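Local coordinates for uncharacterized protein (Staphylococcus aureus subsp. aureus Mu50, PDB 4QPV) that is of unknown function, a DUF1672-family protein whose unusual fold repeats a kinked helix followed by three strands, at residues 155-160 and 222-227; 230-235 and 280-285. All blocks are in the same frame, centred on the assembly; numbering follows the deposited sequence. Where two conformers were deposited one is given.

Contact 1 of 2, residues 155-160 and 222-227; sequences TGYTEN and VTTLFS
T224 meets the ring of Y157 at its edge: OG1 lies near the ring plane, 3.7 Å from Y157 CD2, and the two side chains cross at about a right angle. The carbonyl O of T224 turns to the backbone of G156, 3.7 Å from its CA, and is buried there without a partner anywhere in the model. At L225 the main chain does the touching, its CA-H directed at T155 O in a CA-H...O contact, while the carbonyl of L225 is taken by the hydroxyl of Y276. F226 then forms the antiparallel hydrogen-bonded pair with T155 that joins the short strand 154-155 to strand 220-227 in a mixed five-stranded sheet of this DUF1672 fold. F226 N donates to T155 O over 2.8 Å at a nearly straight 168°; the return bond, T155 N to F226 O, is 3.0 Å and more bent. F226 O also accepts from a water, which lies 2.8 Å from T155 OG1, so T155 reaches this carbonyl directly through its N and, through the water, with its OG1. With CG anti to the carbonyl carbon (chi1 -60°), the F226 ring leaves the strand on the same face as T155 and runs past G156 to Y157. Its CZ stands 3.8 Å above the centre of the Y157 ring, making an edge-to-face (T-shaped) pair with planes at 76° and centroids 5.0 Å apart. F226 makes a second edge-to-face pair with Y276, and Y157 OH is hydrogen-bonded to P274 O.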
ATOM      1  N   THR A 155     -12.171 -10.069   8.865  1.00 23.96           N
ATOM      2  CA  THR A 155     -11.624 -10.345   7.535  1.00 22.52           C
ATOM      3  C   THR A 155     -10.779  -9.145   7.188  1.00 25.62           C
ATOM      4  O   THR A 155     -10.893  -8.093   7.827  1.00 25.26           O
ATOM      5  CB  THR A 155     -12.744 -10.569   6.464  1.00 28.43           C
ATOM      6  OG1 THR A 155     -13.386  -9.323   6.204  1.00 32.42           O
ATOM      7  CG2 THR A 155     -13.770 -11.636   6.852  1.00 28.68           C
ATOM      8  N   GLY A 156     -10.002  -9.252   6.132  1.00 23.95           N
ATOM      9  CA  GLY A 156      -9.307  -8.084   5.622  1.00 23.27           C
ATOM     10  C   GLY A 156     -10.044  -7.642   4.371  1.00 26.99           C
ATOM     11  O   GLY A 156     -11.175  -8.070   4.119  1.00 25.41           O
ATOM     12  N   TYR A 157      -9.404  -6.812   3.550  1.00 23.02           N
ATOM     13  CA  TYR A 157      -9.930  -6.510   2.210  1.00 23.63           C
ATOM     14  C   TYR A 157      -9.818  -7.770   1.356  1.00 26.90           C
ATOM     15  O   TYR A 157      -9.053  -8.653   1.721  1.00 26.07           O
ATOM     16  CB  TYR A 157      -8.999  -5.472   1.573  1.00 23.51           C
ATOM     17  CG  TYR A 157      -9.228  -4.025   1.909  1.00 24.09           C
ATOM     18  CD1 TYR A 157     -10.238  -3.294   1.279  1.00 26.34           C
ATOM     19  CD2 TYR A 157      -8.310  -3.324   2.688  1.00 24.70           C
ATOM     20  CE1 TYR A 157     -10.389  -1.924   1.505  1.00 25.27           C
ATOM     21  CE2 TYR A 157      -8.450  -1.959   2.922  1.00 25.22           C
ATOM     22  CZ  TYR A 157      -9.481  -1.262   2.321  1.00 26.43           C
ATOM     23  OH  TYR A 157      -9.554   0.083   2.522  1.00 25.55           O
ATOM     24  N   THR A 158     -10.449  -7.831   0.189  1.00 23.72           N
ATOM     25  CA  THR A 158     -10.180  -8.921  -0.749  1.00 23.65           C
ATOM     26  C   THR A 158      -8.883  -8.584  -1.508  1.00 25.96           C
ATOM     27  O   THR A 158      -8.486  -7.404  -1.589  1.00 23.15           O
ATOM     28  CB  THR A 158     -11.329  -9.122  -1.758  1.00 27.25           C
ATOM     29  OG1 THR A 158     -11.402  -7.953  -2.610  1.00 25.45           O
ATOM     30  CG2 THR A 158     -12.671  -9.424  -1.082  1.00 25.80           C
ATOM     31  N   GLU A 159      -8.263  -9.600  -2.109  1.00 22.96           N
ATOM     32  CA  GLU A 159      -7.056  -9.391  -2.901  0.50 22.42           C
ATOM     33  C   GLU A 159      -7.366  -8.466  -4.093  1.00 25.64           C
ATOM     34  O   GLU A 159      -6.565  -7.578  -4.392  1.00 25.70           O
ATOM     35  CB  GLU A 159      -6.472 -10.740  -3.369  0.50 24.53           C
ATOM     36  CG  GLU A 159      -5.894 -11.563  -2.230  0.50 36.52           C
ATOM     37  CD  GLU A 159      -5.065 -12.766  -2.648  0.50 62.96           C
ATOM     38  OE1 GLU A 159      -3.886 -12.571  -3.020  0.50 67.37           O
ATOM     39  OE2 GLU A 159      -5.582 -13.904  -2.572  0.50 50.32           O
ATOM     40  N   ASN A 160      -8.535  -8.626  -4.751  1.00 23.97           N
ATOM     41  CA  ASN A 160      -8.876  -7.765  -5.891  1.00 24.12           C
ATOM     42  C   ASN A 160      -9.034  -6.316  -5.473  1.00 25.46           C
ATOM     43  O   ASN A 160      -8.567  -5.424  -6.182  1.00 23.37           O
ATOM     44  CB  ASN A 160     -10.142  -8.224  -6.585  1.00 27.80           C
ATOM     45  CG  ASN A 160      -9.919  -9.300  -7.599  1.00 50.68           C
ATOM     46  OD1 ASN A 160     -10.514 -10.369  -7.527  1.00 48.90           O
ATOM     47  ND2 ASN A 160      -9.060  -9.037  -8.565  1.00 43.28           N
ATOM     48  N   VAL A 222       0.141  -1.039   9.937  1.00 28.27           N
ATOM     49  CA  VAL A 222      -1.212  -0.745  10.435  1.00 28.07           C
ATOM     50  C   VAL A 222      -2.182  -1.769   9.829  1.00 26.53           C
ATOM     51  O   VAL A 222      -2.256  -1.870   8.609  1.00 23.98           O
ATOM     52  CB  VAL A 222      -1.666   0.730  10.141  1.00 34.63           C
ATOM     53  CG1 VAL A 222      -3.042   1.005  10.739  1.00 34.90           C
ATOM     54  CG2 VAL A 222      -0.652   1.756  10.671  1.00 35.96           C
ATOM     55  N   THR A 223      -2.925  -2.505  10.660  1.00 23.33           N
ATOM     56  CA  THR A 223      -3.890  -3.480  10.134  1.00 22.11           C
ATOM     57  C   THR A 223      -5.144  -2.769   9.571  1.00 25.46           C
ATOM     58  O   THR A 223      -5.437  -1.623   9.938  1.00 25.75           O
ATOM     59  CB  THR A 223      -4.274  -4.580  11.150  1.00 28.65           C
ATOM     60  OG1 THR A 223      -5.125  -4.039  12.180  1.00 28.20           O
ATOM     61  CG2 THR A 223      -3.053  -5.348  11.716  1.00 30.41           C
ATOM     62  N   THR A 224      -5.858  -3.464   8.671  1.00 22.86           N
ATOM     63  CA  THR A 224      -7.093  -2.989   8.019  1.00 22.35           C
ATOM     64  C   THR A 224      -8.074  -4.135   8.162  1.00 26.58           C
ATOM     65  O   THR A 224      -8.264  -4.930   7.238  1.00 25.50           O
ATOM     66  CB  THR A 224      -6.843  -2.579   6.538  1.00 26.78           C
ATOM     67  OG1 THR A 224      -6.357  -3.715   5.806  1.00 25.72           O
ATOM     68  CG2 THR A 224      -5.873  -1.384   6.402  1.00 26.67           C
ATOM     69  N   LEU A 225      -8.608  -4.300   9.375  1.00 22.78           N
ATOM     70  CA  LEU A 225      -9.520  -5.415   9.651  1.00 22.00           C
ATOM     71  C   LEU A 225     -10.972  -4.961   9.679  1.00 24.70           C
ATOM     72  O   LEU A 225     -11.293  -3.870  10.147  1.00 26.44           O
ATOM     73  CB  LEU A 225      -9.163  -6.100  10.978  1.00 21.57           C
ATOM     74  CG  LEU A 225      -7.684  -6.493  11.146  1.00 21.73           C
ATOM     75  CD1 LEU A 225      -7.460  -7.156  12.509  1.00 21.81           C
ATOM     76  CD2 LEU A 225      -7.208  -7.426   9.988  1.00 21.74           C
ATOM     77  N   PHE A 226     -11.842  -5.820   9.172  1.00 21.33           N
ATOM     78  CA  PHE A 226     -13.280  -5.574   9.113  1.00 21.92           C
ATOM     79  C   PHE A 226     -13.988  -6.606   9.988  1.00 26.31           C
ATOM     80  O   PHE A 226     -13.901  -7.815   9.730  1.00 24.56           O
ATOM     81  CB  PHE A 226     -13.754  -5.651   7.653  1.00 23.41           C
ATOM     82  CG  PHE A 226     -13.086  -4.653   6.734  1.00 24.52           C
ATOM     83  CD1 PHE A 226     -11.853  -4.944   6.138  1.00 23.84           C
ATOM     84  CD2 PHE A 226     -13.688  -3.426   6.453  1.00 26.20           C
ATOM     85  CE1 PHE A 226     -11.245  -4.026   5.271  1.00 24.56           C
ATOM     86  CE2 PHE A 226     -13.114  -2.542   5.525  1.00 27.43           C
ATOM     87  CZ  PHE A 226     -11.894  -2.847   4.947  1.00 24.94           C
ATOM     88  N   SER A 227     -14.680  -6.145  11.040  1.00 24.38           N
ATOM     89  CA  SER A 227     -15.414  -7.054  11.909  1.00 23.90           C
ATOM     90  C   SER A 227     -16.467  -7.854  11.116  1.00 28.76           C
ATOM     91  O   SER A 227     -17.061  -7.322  10.178  1.00 28.35           O
ATOM     92  CB  SER A 227     -16.110  -6.273  13.017  1.00 25.55           C
ATOM     93  OG  SER A 227     -16.851  -7.146  13.848  1.00 27.82           O
TER
HETATM   94  O   HOH W   1     -15.757  -8.723   7.496  1.00 33.25           O

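Contact 2 of 2, residues 230-235 and 280-285; sequences DNFTKD and EVIEVG
I282 has CG1 anti to its carbonyl carbon (chi1 -70°) and an extended second torsion (chi2 165°), which carries CD1 to the backbone of K234. K234 in turn is bent at its third torsion (chi3 81°), a turn that sets CE beside the carbonyl of V281. This is where the N-terminal end of helix 234-249 lies against strand 282-285 and the residues leading into it, a strand of the mixed sheet that pairs antiparallel with strand 259-265; I282 is hydrogen-bonded to I264 there through the backbone. T233 sits at the N-cap of the helix and its OG1 accepts from N236 N.

Van der Waals contact, in part carbon against main-chain carbonyl oxygen, carries the interface. I282 CG1 comes to 3.6 Å from K234 CA, and its CD1 to 3.4 Å from K234 O, while the two side chains slide past each other in opposite directions. The aliphatic part of the lysine continues past V281 and E280: CE is 3.4 Å from V281 O, and CD lies 3.9 Å from E280 CG, so methylene groups rather than charges meet. A water accepts from K234 N at 2.9 Å and donates to E280 OE1. E280 is modelled in two conformers, which leaves both this water bridge and the CD to CG contact less certain; the contacts of I282 and V281 do not depend on it. I282 is buried, whereas K234 and E280 are exposed, so the contact grades from the sheet side out to solvent. F232, which also touches I264 and T237, brings its ring obliquely to the same methyl, with CE1 3.9 Å from I282 CD1.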
ATOM      1  N   ASP A 230     -22.519  -8.360  13.102  1.00 37.82           N
ATOM      2  CA  ASP A 230     -23.593  -7.547  12.518  1.00 39.83           C
ATOM      3  C   ASP A 230     -23.764  -6.256  13.334  1.00 43.22           C
ATOM      4  O   ASP A 230     -24.160  -5.234  12.789  1.00 43.87           O
ATOM      5  CB  ASP A 230     -24.922  -8.334  12.485  1.00 44.08           C
ATOM      6  CG  ASP A 230     -24.858  -9.715  11.849  1.00 62.48           C
ATOM      7  OD1 ASP A 230     -24.258  -9.843  10.752  1.00 63.97           O
ATOM      8  OD2 ASP A 230     -25.429 -10.664  12.435  1.00 70.58           O
ATOM      9  N   ASN A 231     -23.390  -6.300  14.622  1.00 36.76           N
ATOM     10  CA  ASN A 231     -23.573  -5.206  15.575  1.00 35.95           C
ATOM     11  C   ASN A 231     -22.245  -4.644  16.120  1.00 36.60           C
ATOM     12  O   ASN A 231     -22.180  -4.282  17.297  1.00 36.84           O
ATOM     13  CB  ASN A 231     -24.430  -5.738  16.743  1.00 35.81           C
ATOM     14  CG  ASN A 231     -23.785  -6.883  17.521  1.00 54.36           C
ATOM     15  OD1 ASN A 231     -22.815  -7.525  17.082  1.00 42.75           O
ATOM     16  ND2 ASN A 231     -24.288  -7.147  18.710  1.00 48.75           N
ATOM     17  N   PHE A 232     -21.199  -4.555  15.286  1.00 30.34           N
ATOM     18  CA  PHE A 232     -19.919  -4.016  15.724  1.00 28.09           C
ATOM     19  C   PHE A 232     -20.051  -2.623  16.331  1.00 33.74           C
ATOM     20  O   PHE A 232     -20.696  -1.759  15.752  1.00 33.81           O
ATOM     21  CB  PHE A 232     -18.918  -3.939  14.539  1.00 28.14           C
ATOM     22  CG  PHE A 232     -17.649  -3.160  14.821  1.00 27.84           C
ATOM     23  CD1 PHE A 232     -16.529  -3.791  15.359  1.00 28.64           C
ATOM     24  CD2 PHE A 232     -17.579  -1.791  14.568  1.00 30.47           C
ATOM     25  CE1 PHE A 232     -15.357  -3.078  15.603  1.00 29.53           C
ATOM     26  CE2 PHE A 232     -16.407  -1.074  14.829  1.00 32.81           C
ATOM     27  CZ  PHE A 232     -15.308  -1.719  15.357  1.00 30.29           C
ATOM     28  N   THR A 233     -19.376  -2.395  17.465  1.00 30.73           N
ATOM     29  CA  THR A 233     -19.201  -1.071  18.059  1.00 30.63           C
ATOM     30  C   THR A 233     -17.774  -1.004  18.581  1.00 33.87           C
ATOM     31  O   THR A 233     -17.188  -2.048  18.848  1.00 30.99           O
ATOM     32  CB  THR A 233     -20.222  -0.749  19.173  1.00 35.75           C
ATOM     33  OG1 THR A 233     -19.928  -1.522  20.332  1.00 34.15           O
ATOM     34  CG2 THR A 233     -21.699  -0.875  18.736  1.00 34.39           C
ATOM     35  N   LYS A 234     -17.230   0.200  18.784  1.00 31.63           N
ATOM     36  CA  LYS A 234     -15.914   0.334  19.426  1.00 31.79           C
ATOM     37  C   LYS A 234     -15.964  -0.269  20.853  1.00 35.16           C
ATOM     38  O   LYS A 234     -15.060  -1.022  21.234  1.00 35.75           O
ATOM     39  CB  LYS A 234     -15.454   1.809  19.493  1.00 34.07           C
ATOM     40  CG  LYS A 234     -15.034   2.402  18.157  1.00 45.95           C
ATOM     41  CD  LYS A 234     -14.813   3.915  18.223  1.00 56.50           C
ATOM     42  CE  LYS A 234     -13.463   4.303  18.791  1.00 74.41           C
ATOM     43  NZ  LYS A 234     -13.328   5.779  18.957  1.00 85.37           N
ATOM     44  N   ASP A 235     -17.046   0.028  21.609  1.00 31.90           N
ATOM     45  CA  ASP A 235     -17.214  -0.447  22.983  0.50 32.03           C
ATOM     46  C   ASP A 235     -17.336  -1.979  23.082  1.00 34.59           C
ATOM     47  O   ASP A 235     -16.844  -2.556  24.052  1.00 33.47           O
ATOM     48  CB  ASP A 235     -18.438   0.217  23.641  0.50 34.97           C
ATOM     49  CG  ASP A 235     -18.260   1.679  24.036  0.50 43.07           C
ATOM     50  OD1 ASP A 235     -17.140   2.215  23.864  0.50 43.21           O
ATOM     51  OD2 ASP A 235     -19.234   2.279  24.534  0.50 50.39           O
ATOM     52  N   GLU A 280     -14.573   4.566  11.059  1.00 28.93           N
ATOM     53  CA  GLU A 280     -14.537   4.615  12.519  0.50 29.59           C
ATOM     54  C   GLU A 280     -13.821   3.357  12.969  1.00 33.19           C
ATOM     55  O   GLU A 280     -14.246   2.246  12.624  1.00 32.82           O
ATOM     56  CB  GLU A 280     -15.950   4.730  13.124  0.50 31.64           C
ATOM     57  CG  GLU A 280     -15.939   4.792  14.645  0.50 40.17           C
ATOM     58  CD  GLU A 280     -17.296   4.696  15.310  0.50 55.56           C
ATOM     59  OE1 GLU A 280     -17.808   3.564  15.457  0.50 41.51           O
ATOM     60  OE2 GLU A 280     -17.829   5.751  15.721  0.50 49.91           O
ATOM     61  N   VAL A 281     -12.705   3.508  13.662  1.00 30.57           N
ATOM     62  CA  VAL A 281     -11.941   2.316  14.056  1.00 29.98           C
ATOM     63  C   VAL A 281     -11.615   2.281  15.520  1.00 32.20           C
ATOM     64  O   VAL A 281     -11.563   3.314  16.181  1.00 30.90           O
ATOM     65  CB  VAL A 281     -10.587   2.222  13.245  1.00 33.69           C
ATOM     66  CG1 VAL A 281     -10.825   2.045  11.745  1.00 32.82           C
ATOM     67  CG2 VAL A 281      -9.675   3.420  13.517  1.00 34.40           C
ATOM     68  N   ILE A 282     -11.316   1.079  15.989  1.00 29.67           N
ATOM     69  CA  ILE A 282     -10.674   0.781  17.253  1.00 30.93           C
ATOM     70  C   ILE A 282      -9.203   0.726  16.915  1.00 34.20           C
ATOM     71  O   ILE A 282      -8.855   0.078  15.918  1.00 32.36           O
ATOM     72  CB  ILE A 282     -11.137  -0.573  17.865  1.00 35.06           C
ATOM     73  CG1 ILE A 282     -12.570  -0.534  18.353  1.00 35.92           C
ATOM     74  CG2 ILE A 282     -10.168  -1.038  18.981  1.00 37.82           C
ATOM     75  CD1 ILE A 282     -13.112  -1.923  18.613  1.00 36.48           C
ATOM     76  N   GLU A 283      -8.337   1.345  17.725  1.00 31.22           N
ATOM     77  CA  GLU A 283      -6.896   1.246  17.504  1.00 31.15           C
ATOM     78  C   GLU A 283      -6.236   0.762  18.787  1.00 33.64           C
ATOM     79  O   GLU A 283      -6.489   1.330  19.853  1.00 32.67           O
ATOM     80  CB  GLU A 283      -6.307   2.574  17.037  1.00 33.33           C
ATOM     81  CG  GLU A 283      -4.899   2.455  16.480  1.00 48.08           C
ATOM     82  CD  GLU A 283      -4.333   3.744  15.909  1.00 75.37           C
ATOM     83  OE1 GLU A 283      -5.116   4.572  15.385  1.00 68.06           O
ATOM     84  OE2 GLU A 283      -3.094   3.918  15.977  1.00 72.54           O
ATOM     85  N   VAL A 284      -5.455  -0.324  18.700  1.00 29.77           N
ATOM     86  CA  VAL A 284      -4.709  -0.857  19.851  1.00 30.35           C
ATOM     87  C   VAL A 284      -3.248  -1.026  19.437  1.00 35.33           C
ATOM     88  O   VAL A 284      -2.965  -1.708  18.449  1.00 33.64           O
ATOM     89  CB  VAL A 284      -5.294  -2.172  20.438  1.00 33.32           C
ATOM     90  CG1 VAL A 284      -4.422  -2.696  21.567  1.00 33.85           C
ATOM     91  CG2 VAL A 284      -6.733  -1.989  20.921  1.00 33.41           C
ATOM     92  N   GLY A 285      -2.333  -0.419  20.198  1.00 33.51           N
ATOM     93  CA  GLY A 285      -0.907  -0.559  19.922  1.00 34.36           C
ATOM     94  C   GLY A 285      -0.434  -1.978  20.195  1.00 36.40           C
ATOM     95  O   GLY A 285      -0.923  -2.630  21.128  1.00 35.18           O
TER
HETATM   96  O   HOH W   2     -18.700   2.518  17.821  1.00 36.77           O

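The two contacts come in series along the chain: contact 1 closes with strand 220-227, and contact 2 opens just after it, in the turn leading into helix 234-249. Their centres are about 14 Å apart, on the same side of the chain's centre. Both reach the same mixed sheet, where strand 259-265 runs parallel to 220-227 and antiparallel to 282-285, linking the strands of the two contacts. They also touch directly, S227 CB packing 3.4 Å from F232 CD1. Contact 1 is buried and adds a short strand to the sheet; contact 2 lies at the surface and packs the N-terminal end of helix 234-249 against strand 282-285.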